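Long-range contact in sulfate transporter 4.1, chloroplastic (Arabidopsis thaliana, PDB 7LHV), which cotransports sulfate with protons across the membrane and may take part in regulating sulfate assimilation: residues Lys546-Asp557 and Glu592-Ile602. Sequence-based numbering, arbitrary orientation.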
loop_
_atom_site.group_PDB
_atom_site.type_symbol
_atom_site.label_atom_id
_atom_site.label_comp_id
_atom_site.label_asym_id
_atom_site.label_seq_id
_atom_site.Cartn_x
_atom_site.Cartn_y
_atom_site.Cartn_z
ATOM N N LYS A 546 -19.355 6.422 -5.685
ATOM C CA LYS A 546 -20.470 5.765 -6.357
ATOM C C LYS A 546 -21.539 5.343 -5.360
ATOM O O LYS A 546 -22.734 5.540 -5.605
ATOM C CB LYS A 546 -19.972 4.559 -7.151
ATOM C CG LYS A 546 -19.573 4.885 -8.576
ATOM C CD LYS A 546 -19.505 3.638 -9.443
ATOM C CE LYS A 546 -18.411 2.697 -8.977
ATOM N NZ LYS A 546 -17.806 1.954 -10.113
ATOM N N ASP A 547 -21.132 4.771 -4.225
ATOM C CA ASP A 547 -22.106 4.366 -3.212
ATOM C C ASP A 547 -22.847 5.569 -2.639
ATOM O O ASP A 547 -24.072 5.528 -2.448
ATOM C CB ASP A 547 -21.406 3.595 -2.097
ATOM C CG ASP A 547 -20.769 2.314 -2.587
ATOM O OD1 ASP A 547 -20.756 2.087 -3.814
ATOM O OD2 ASP A 547 -20.277 1.534 -1.744
ATOM N N ARG A 548 -22.119 6.651 -2.355
ATOM C CA ARG A 548 -22.751 7.844 -1.802
ATOM C C ARG A 548 -23.745 8.449 -2.780
ATOM O O ARG A 548 -24.801 8.947 -2.374
ATOM C CB ARG A 548 -21.691 8.870 -1.411
ATOM C CG ARG A 548 -20.868 8.472 -0.203
ATOM C CD ARG A 548 -21.744 8.395 1.032
ATOM N NE ARG A 548 -22.469 9.639 1.257
ATOM C CZ ARG A 548 -22.018 10.652 1.985
ATOM N NH1 ARG A 548 -20.843 10.598 2.590
ATOM N NH2 ARG A 548 -22.764 11.745 2.107
ATOM N N LEU A 549 -23.420 8.434 -4.074
ATOM C CA LEU A 549 -24.348 8.971 -5.062
ATOM C C LEU A 549 -25.517 8.024 -5.313
ATOM O O LEU A 549 -26.603 8.477 -5.693
ATOM C CB LEU A 549 -23.602 9.279 -6.357
ATOM C CG LEU A 549 -22.552 10.385 -6.214
ATOM C CD1 LEU A 549 -21.825 10.625 -7.524
ATOM C CD2 LEU A 549 -23.183 11.666 -5.705
ATOM N N ARG A 550 -25.320 6.719 -5.114
ATOM C CA ARG A 550 -26.409 5.760 -5.252
ATOM C C ARG A 550 -27.342 5.745 -4.051
ATOM O O ARG A 550 -28.445 5.193 -4.150
ATOM C CB ARG A 550 -25.855 4.349 -5.469
ATOM C CG ARG A 550 -25.318 4.082 -6.860
ATOM C CD ARG A 550 -24.607 2.740 -6.908
ATOM N NE ARG A 550 -24.279 2.335 -8.268
ATOM C CZ ARG A 550 -23.360 1.429 -8.576
ATOM N NH1 ARG A 550 -22.652 0.820 -7.641
ATOM N NH2 ARG A 550 -23.148 1.129 -9.852
ATOM N N GLU A 551 -26.913 6.293 -2.913
ATOM C CA GLU A 551 -27.831 6.408 -1.781
ATOM C C GLU A 551 -29.088 7.181 -2.161
ATOM O O GLU A 551 -30.175 6.910 -1.641
ATOM C CB GLU A 551 -27.142 7.067 -0.586
ATOM C CG GLU A 551 -26.046 6.233 0.044
ATOM C CD GLU A 551 -25.388 6.933 1.215
ATOM O OE1 GLU A 551 -25.705 8.119 1.453
ATOM O OE2 GLU A 551 -24.558 6.301 1.900
ATOM N N TYR A 552 -28.965 8.143 -3.076
ATOM C CA TYR A 552 -30.136 8.893 -3.521
ATOM C C TYR A 552 -31.066 8.028 -4.364
ATOM O O TYR A 552 -32.294 8.143 -4.258
ATOM C CB TYR A 552 -29.685 10.140 -4.276
ATOM C CG TYR A 552 -28.747 10.981 -3.443
ATOM C CD1 TYR A 552 -29.225 11.732 -2.379
ATOM C CD2 TYR A 552 -27.384 10.989 -3.689
ATOM C CE1 TYR A 552 -28.372 12.486 -1.600
ATOM C CE2 TYR A 552 -26.524 11.739 -2.915
ATOM C CZ TYR A 552 -27.024 12.485 -1.872
ATOM O OH TYR A 552 -26.173 13.237 -1.097
ATOM N N GLU A 553 -30.508 7.140 -5.191
ATOM C CA GLU A 553 -31.348 6.180 -5.900
ATOM C C GLU A 553 -32.059 5.257 -4.924
ATOM O O GLU A 553 -33.228 4.912 -5.121
ATOM C CB GLU A 553 -30.516 5.351 -6.873
ATOM C CG GLU A 553 -29.474 6.121 -7.622
ATOM C CD GLU A 553 -28.577 5.214 -8.421
ATOM O OE1 GLU A 553 -28.397 4.049 -8.013
ATOM O OE2 GLU A 553 -28.041 5.669 -9.447
ATOM N N VAL A 554 -31.356 4.821 -3.879
ATOM C CA VAL A 554 -31.977 3.957 -2.877
ATOM C C VAL A 554 -33.111 4.691 -2.171
ATOM O O VAL A 554 -34.171 4.114 -1.896
ATOM C CB VAL A 554 -30.925 3.438 -1.881
ATOM C CG1 VAL A 554 -31.555 2.452 -0.920
ATOM C CG2 VAL A 554 -29.785 2.770 -2.627
ATOM N N ALA A 555 -32.906 5.973 -1.866
ATOM C CA ALA A 555 -33.969 6.769 -1.259
ATOM C C ALA A 555 -35.167 6.895 -2.194
ATOM O O ALA A 555 -36.319 6.817 -1.753
ATOM C CB ALA A 555 -33.440 8.150 -0.877
ATOM N N VAL A 556 -34.914 7.094 -3.490
ATOM C CA VAL A 556 -36.006 7.178 -4.459
ATOM C C VAL A 556 -36.760 5.855 -4.536
ATOM O O VAL A 556 -37.994 5.832 -4.624
ATOM C CB VAL A 556 -35.466 7.608 -5.836
ATOM C CG1 VAL A 556 -36.524 7.421 -6.909
ATOM C CG2 VAL A 556 -35.010 9.053 -5.792
ATOM N N ASP A 557 -36.031 4.739 -4.519
ATOM C CA ASP A 557 -36.673 3.427 -4.544
ATOM C C ASP A 557 -37.531 3.214 -3.304
ATOM O O ASP A 557 -38.639 2.673 -3.389
ATOM C CB ASP A 557 -35.621 2.325 -4.659
ATOM C CG ASP A 557 -34.845 2.395 -5.957
ATOM O OD1 ASP A 557 -35.381 2.941 -6.942
ATOM O OD2 ASP A 557 -33.698 1.903 -5.991
ATOM N N GLU A 592 -22.064 6.168 -15.688
ATOM C CA GLU A 592 -22.927 5.119 -15.150
ATOM C C GLU A 592 -23.985 5.694 -14.212
ATOM O O GLU A 592 -25.160 5.310 -14.281
ATOM C CB GLU A 592 -22.092 4.061 -14.432
ATOM C CG GLU A 592 -21.209 3.246 -15.354
ATOM C CD GLU A 592 -20.346 2.252 -14.602
ATOM O OE1 GLU A 592 -20.523 2.120 -13.373
ATOM O OE2 GLU A 592 -19.492 1.602 -15.241
ATOM N N LEU A 593 -23.590 6.608 -13.323
ATOM C CA LEU A 593 -24.558 7.231 -12.423
ATOM C C LEU A 593 -25.557 8.092 -13.180
ATOM O O LEU A 593 -26.729 8.158 -12.800
ATOM C CB LEU A 593 -23.855 8.048 -11.337
ATOM C CG LEU A 593 -23.332 7.336 -10.085
ATOM C CD1 LEU A 593 -24.505 6.755 -9.320
ATOM C CD2 LEU A 593 -22.338 6.240 -10.388
ATOM N N TYR A 594 -25.126 8.763 -14.250
ATOM C CA TYR A 594 -26.084 9.522 -15.047
ATOM C C TYR A 594 -27.116 8.602 -15.686
ATOM O O TYR A 594 -28.313 8.917 -15.710
ATOM C CB TYR A 594 -25.369 10.331 -16.122
ATOM C CG TYR A 594 -26.328 10.892 -17.139
ATOM C CD1 TYR A 594 -27.214 11.901 -16.798
ATOM C CD2 TYR A 594 -26.368 10.395 -18.432
ATOM C CE1 TYR A 594 -28.100 12.410 -17.720
ATOM C CE2 TYR A 594 -27.253 10.899 -19.362
ATOM C CZ TYR A 594 -28.116 11.906 -19.001
ATOM O OH TYR A 594 -28.999 12.412 -19.925
ATOM N N GLN A 595 -26.671 7.462 -16.219
ATOM C CA GLN A 595 -27.612 6.516 -16.807
ATOM C C GLN A 595 -28.573 5.971 -15.756
ATOM O O GLN A 595 -29.781 5.863 -16.001
ATOM C CB GLN A 595 -26.856 5.380 -17.494
ATOM C CG GLN A 595 -26.135 5.807 -18.762
ATOM C CD GLN A 595 -25.252 4.717 -19.327
ATOM O OE1 GLN A 595 -24.852 3.796 -18.617
ATOM N NE2 GLN A 595 -24.942 4.817 -20.613
ATOM N N GLU A 596 -28.055 5.633 -14.572
ATOM C CA GLU A 596 -28.924 5.138 -13.509
ATOM C C GLU A 596 -29.898 6.210 -13.031
ATOM O O GLU A 596 -31.013 5.888 -12.607
ATOM C CB GLU A 596 -28.091 4.618 -12.339
ATOM C CG GLU A 596 -27.254 3.394 -12.660
ATOM C CD GLU A 596 -26.351 2.992 -11.510
ATOM O OE1 GLU A 596 -26.475 3.583 -10.419
ATOM O OE2 GLU A 596 -25.513 2.084 -11.698
ATOM N N TYR A 597 -29.492 7.480 -13.074
ATOM C CA TYR A 597 -30.394 8.567 -12.707
ATOM C C TYR A 597 -31.492 8.749 -13.747
ATOM O O TYR A 597 -32.644 9.029 -13.397
ATOM C CB TYR A 597 -29.601 9.858 -12.517
ATOM C CG TYR A 597 -28.858 9.924 -11.202
ATOM C CD1 TYR A 597 -29.259 9.159 -10.120
ATOM C CD2 TYR A 597 -27.756 10.749 -11.045
ATOM C CE1 TYR A 597 -28.584 9.212 -8.921
ATOM C CE2 TYR A 597 -27.077 10.807 -9.847
ATOM C CZ TYR A 597 -27.496 10.038 -8.789
ATOM O OH TYR A 597 -26.826 10.089 -7.591
ATOM N N LYS A 598 -31.152 8.612 -15.033
ATOM C CA LYS A 598 -32.186 8.577 -16.066
ATOM C C LYS A 598 -33.146 7.413 -15.859
ATOM O O LYS A 598 -34.349 7.545 -16.111
ATOM C CB LYS A 598 -31.557 8.509 -17.458
ATOM C CG LYS A 598 -30.695 9.702 -17.854
ATOM C CD LYS A 598 -31.562 10.933 -18.142
ATOM C CE LYS A 598 -31.722 11.870 -16.959
ATOM N NZ LYS A 598 -32.488 13.088 -17.348
ATOM N N THR A 599 -32.637 6.266 -15.410
ATOM C CA THR A 599 -33.530 5.159 -15.086
ATOM C C THR A 599 -34.473 5.533 -13.948
ATOM O O THR A 599 -35.658 5.181 -13.971
ATOM C CB THR A 599 -32.721 3.913 -14.727
ATOM O OG1 THR A 599 -31.903 3.540 -15.842
ATOM C CG2 THR A 599 -33.645 2.757 -14.380
ATOM N N ARG A 600 -33.971 6.263 -12.955
ATOM C CA ARG A 600 -34.763 6.689 -11.810
ATOM C C ARG A 600 -35.426 8.043 -12.018
ATOM O O ARG A 600 -36.042 8.564 -11.082
ATOM C CB ARG A 600 -33.892 6.741 -10.553
ATOM C CG ARG A 600 -34.062 5.562 -9.619
ATOM C CD ARG A 600 -33.146 4.424 -10.020
ATOM N NE ARG A 600 -32.920 3.492 -8.924
ATOM C CZ ARG A 600 -32.161 2.410 -9.010
ATOM N NH1 ARG A 600 -31.540 2.091 -10.133
ATOM N NH2 ARG A 600 -32.020 1.630 -7.943
ATOM N N ASP A 601 -35.307 8.624 -13.213
ATOM C CA ASP A 601 -35.870 9.941 -13.520
ATOM C C ASP A 601 -35.260 11.029 -12.638
ATOM O O ASP A 601 -35.968 11.866 -12.071
ATOM C CB ASP A 601 -37.397 9.932 -13.402
ATOM C CG ASP A 601 -38.046 11.089 -14.129
ATOM O OD1 ASP A 601 -37.342 11.782 -14.893
ATOM O OD2 ASP A 601 -39.259 11.305 -13.935
ATOM N N ILE A 602 -33.934 11.021 -12.521
ATOM C CA ILE A 602 -33.184 12.026 -11.778
ATOM C C ILE A 602 -32.236 12.722 -12.745
ATOM O O ILE A 602 -31.591 12.065 -13.569
ATOM C CB ILE A 602 -32.408 11.411 -10.598
ATOM C CG1 ILE A 602 -33.362 10.723 -9.624
ATOM C CG2 ILE A 602 -31.604 12.466 -9.872
ATOM C CD1 ILE A 602 -32.671 9.795 -8.656
#
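A bend at chi2 (87°) folds the Arg600 side chain across to Asp557, while Arg550, drawn out straight from CG to NE (chi2 171°), runs over to Glu596. Arg600 meets the carboxylate side-on: NH2 gives to Asp557 OD2 at 2.6 Å, in the guanidinium plane and on the syn lone pair, and NE reaches Asp557 OD1 at 3.2 Å, more tilted. One face of this guanidinium lies against Glu553, with CB 3.7 Å from Arg600 NE. The grip extends into the second subunit, where Ala357 O accepts from Arg600 NH1 and Arg360 makes a salt bridge to Asp557 OD1. A methionine in place of Arg600 would probably leave Asp557 without its mate in this chain and Ala357 O of the second subunit without this donor. The edge of the Arg550 guanidinium meets the Glu596 carboxylate with the two planes nearly coplanar, NH2 bonding OE2 at 3.1 Å and NE bonding OE1 more weakly. Deeper in, the Tyr597 hydroxyl donates to Leu549 O from above the carbonyl plane, and Glu553 CG touches the ring edge at Tyr597 CE1, 3.5 Å away. Leu593 is a knob among Lys546, Leu549, Arg550 and Glu553; Val556 CG2 meets Ile602 CD1 near strand 569-575. The axes of segments 546-557 and 592-599 run parallel within 5°, 10.7 Å apart at their closest; their helices belong to successive beta-alpha-beta crossovers, packed side by side on the sheet of the STAS domain.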